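Local coordinates for FACT-Spt16 (Cicer arietinum, PDB 5CE6), which is the Spt16 subunit of the FACT histone chaperone complex, which probably binds histones H3-H4 and helps reorganise nucleosomes during transcription, at residues 56-61 and 68-73. Sequence-based numbering, arbitrary orientation. Where two conformers were deposited one is given.
With ACT (acetate ion), chain B.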
ATOM      1  N   VAL A  56      -0.799  -7.398  18.669  1.00 16.07           N
ATOM      2  CA  VAL A  56      -1.299  -6.487  17.644  1.00 15.15           C
ATOM      3  C   VAL A  56      -2.650  -5.961  18.101  1.00 23.74           C
ATOM      4  O   VAL A  56      -3.397  -6.666  18.787  1.00 23.28           O
ATOM      5  CB  VAL A  56      -1.406  -7.141  16.237  1.00 27.22           C
ATOM      6  CG1 VAL A  56      -0.110  -7.855  15.873  1.00 27.11           C
ATOM      7  CG2 VAL A  56      -2.582  -8.104  16.163  1.00 28.99           C
ATOM      8  N   ALA A  57      -2.959  -4.721  17.738  1.00 15.42           N
ATOM      9  CA  ALA A  57      -4.192  -4.098  18.208  1.00 20.52           C
ATOM     10  C   ALA A  57      -4.735  -3.114  17.184  1.00 19.61           C
ATOM     11  O   ALA A  57      -3.977  -2.350  16.581  1.00 21.22           O
ATOM     12  CB  ALA A  57      -3.962  -3.407  19.547  1.00 21.57           C
ATOM     13  N   CYS A  58      -6.046  -3.155  16.976  1.00 17.91           N
ATOM     14  CA  CYS A  58      -6.711  -2.301  16.001  1.00 18.78           C
ATOM     15  C   CYS A  58      -7.723  -1.403  16.692  1.00 16.97           C
ATOM     16  O   CYS A  58      -8.428  -1.842  17.591  1.00 21.34           O
ATOM     17  CB  CYS A  58      -7.414  -3.152  14.951  1.00 17.59           C
ATOM     18  SG  CYS A  58      -6.245  -4.086  13.972  1.00 20.57           S
ATOM     19  N   PRO A  59      -7.794  -0.133  16.265  1.00 18.86           N
ATOM     20  CA  PRO A  59      -8.672   0.880  16.856  1.00 23.36           C
ATOM     21  C   PRO A  59     -10.123   0.714  16.411  1.00 19.22           C
ATOM     22  O   PRO A  59     -10.395  -0.100  15.536  1.00 22.06           O
ATOM     23  CB  PRO A  59      -8.095   2.193  16.299  1.00 23.51           C
ATOM     24  CG  PRO A  59      -7.544   1.823  15.000  1.00 20.77           C
ATOM     25  CD  PRO A  59      -6.990   0.420  15.162  1.00 20.04           C
ATOM     26  N   PRO A  60     -11.054   1.469  17.025  1.00 25.68           N
ATOM     27  CA  PRO A  60     -12.444   1.475  16.552  1.00 30.94           C
ATOM     28  C   PRO A  60     -12.521   1.909  15.090  1.00 22.14           C
ATOM     29  O   PRO A  60     -11.558   2.485  14.585  1.00 27.90           O
ATOM     30  CB  PRO A  60     -13.109   2.529  17.447  1.00 34.25           C
ATOM     31  CG  PRO A  60     -12.302   2.514  18.703  1.00 30.57           C
ATOM     32  CD  PRO A  60     -10.888   2.257  18.261  1.00 31.82           C
ATOM     33  N   PRO A  61     -13.641   1.614  14.406  1.00 29.99           N
ATOM     34  CA  PRO A  61     -13.734   2.002  12.994  1.00 36.24           C
ATOM     35  C   PRO A  61     -13.586   3.512  12.822  1.00 39.37           C
ATOM     36  O   PRO A  61     -14.099   4.262  13.652  1.00 40.04           O
ATOM     37  CB  PRO A  61     -15.150   1.571  12.608  1.00 36.91           C
ATOM     38  CG  PRO A  61     -15.496   0.484  13.567  1.00 36.76           C
ATOM     39  CD  PRO A  61     -14.827   0.864  14.856  1.00 34.19           C
ATOM     40  N   LEU A  68      -3.126   0.409   8.366  1.00 19.40           N
ATOM     41  CA  LEU A  68      -2.424  -0.103   9.527  1.00 18.27           C
ATOM     42  C   LEU A  68      -1.913  -1.493   9.261  1.00 18.30           C
ATOM     43  O   LEU A  68      -2.645  -2.355   8.773  1.00 18.70           O
ATOM     44  CB  LEU A  68      -3.337  -0.147  10.749  1.00 15.41           C
ATOM     45  CG  LEU A  68      -3.792   1.182  11.329  1.00 23.48           C
ATOM     46  CD1 LEU A  68      -4.627   0.930  12.576  1.00 27.27           C
ATOM     47  CD2 LEU A  68      -2.585   2.038  11.652  1.00 27.94           C
ATOM     48  N   LYS A  69      -0.648  -1.709   9.593  1.00 17.74           N
ATOM     49  CA  LYS A  69      -0.074  -3.034   9.514  1.00 13.28           C
ATOM     50  C   LYS A  69      -0.833  -4.013  10.423  1.00 16.81           C
ATOM     51  O   LYS A  69      -0.955  -5.188  10.109  1.00 18.45           O
ATOM     52  CB  LYS A  69       1.404  -2.973   9.889  1.00 20.79           C
ATOM     53  CG  LYS A  69       2.188  -4.212   9.524  1.00 24.31           C
ATOM     54  CD  LYS A  69       3.685  -4.000   9.715  1.00 29.71           C
ATOM     55  CE  LYS A  69       4.435  -3.983   8.381  1.00 29.87           C
ATOM     56  NZ  LYS A  69       4.210  -2.738   7.581  1.00 24.38           N
ATOM     57  N   SER A  70      -1.345  -3.535  11.549  0.54 17.42           N
ATOM     58  CA  SER A  70      -2.099  -4.417  12.436  0.54 14.54           C
ATOM     59  C   SER A  70      -3.393  -4.856  11.762  0.54 13.86           C
ATOM     60  O   SER A  70      -3.800  -6.016  11.864  0.54 16.02           O
ATOM     61  CB  SER A  70      -2.413  -3.705  13.745  0.54 18.70           C
ATOM     62  OG  SER A  70      -3.034  -2.466  13.479  0.54 15.03           O
ATOM     63  N   THR A  71      -4.048  -3.920  11.079  1.00 15.91           N
ATOM     64  CA  THR A  71      -5.258  -4.246  10.331  1.00 13.48           C
ATOM     65  C   THR A  71      -4.935  -5.258   9.239  1.00 18.50           C
ATOM     66  O   THR A  71      -5.662  -6.230   9.031  1.00 15.29           O
ATOM     67  CB  THR A  71      -5.892  -2.993   9.723  1.00 16.65           C
ATOM     68  OG1 THR A  71      -6.404  -2.171  10.782  1.00 17.14           O
ATOM     69  CG2 THR A  71      -7.039  -3.370   8.791  1.00 19.68           C
ATOM     70  N   ALA A  72      -3.816  -5.038   8.565  1.00 16.45           N
ATOM     71  CA  ALA A  72      -3.373  -5.963   7.529  1.00 11.25           C
ATOM     72  C   ALA A  72      -3.188  -7.389   8.049  1.00 16.41           C
ATOM     73  O   ALA A  72      -3.533  -8.351   7.361  1.00 12.45           O
ATOM     74  CB  ALA A  72      -2.095  -5.450   6.878  1.00 14.72           C
ATOM     75  N   LEU A  73      -2.650  -7.537   9.257  1.00 18.09           N
ATOM     76  CA  LEU A  73      -2.492  -8.871   9.833  1.00 19.43           C
ATOM     77  C   LEU A  73      -3.839  -9.561  10.039  1.00 17.33           C
ATOM     78  O   LEU A  73      -3.996 -10.733   9.687  1.00 16.14           O
ATOM     79  CB  LEU A  73      -1.696  -8.838  11.141  1.00 16.53           C
ATOM     80  CG  LEU A  73      -1.493 -10.221  11.757  1.00 19.17           C
ATOM     81  CD1 LEU A  73      -0.699 -11.123  10.827  1.00 15.94           C
ATOM     82  CD2 LEU A  73      -0.837 -10.141  13.131  1.00 19.01           C
TER
HETATM   83  C   ACT B 501      -5.471  -1.581   6.204  1.00 22.72           C
HETATM   84  O   ACT B 501      -5.411  -0.738   7.124  1.00 20.34           O
HETATM   85  OXT ACT B 501      -6.523  -1.581   5.523  1.00 18.05           O
HETATM   86  CH3 ACT B 501      -4.344  -2.536   5.946  1.00 17.28           C
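P59 presents the rim of its puckered pyrrolidine ring, not a face, to L68: the methyl CD1 of L68 lies close to the mean ring plane and 3.5 Å from P59 CD, the two side chains meeting tip to tip. The flat group here is an acetate ion, probably from the crystallisation liquor. One face of its carboxylate carries T71, whose CG2 stands almost directly above the acetate carbon C at 3.5 Å. The backbone N of L68 makes a nearly straight hydrogen bond of 2.8 Å to acetate O (N-H...O angle 169°), tilted out of the carboxylate plane on the side away from T71. The methyl carbon of the acetate adjoins A72, and R305 also hydrogen-bonds to the ion. This is the first turn of helix 69-78, with L68 as N-cap residue, crossing strand 53-58 of the mixed β-sheet in the Spt16 N-terminal lobe, whose fold resembles the N-terminal domain of aminopeptidase P. The axes of the two short segments cross at 100° and approach to 7.4 Å; side chains alternate as in any β strand, V56 and C58 facing the helix while A57 points away. C58 turns SG anti to its carbonyl carbon (chi1 -65°), and the sulfur sits 3.6 Å from T71 N and 3.7 Å from T71 OG1. An alanine at T71 would probably cost that sulfur one of its two hydroxyl neighbours, leaving S70 OG, and bare part of the acetate face, CB still standing near acetate O. S70 brings OG near the A57 carbonyl, but its hydrogen-bond partner is E163. Farther along, V56 and L73 cross at about a right angle, V56 CG1 touching L73 CD2 at 3.6 Å, while F191 of helix 188-196 packs against both. On the metallopeptidase-like side, E382 forms a salt bridge with K69.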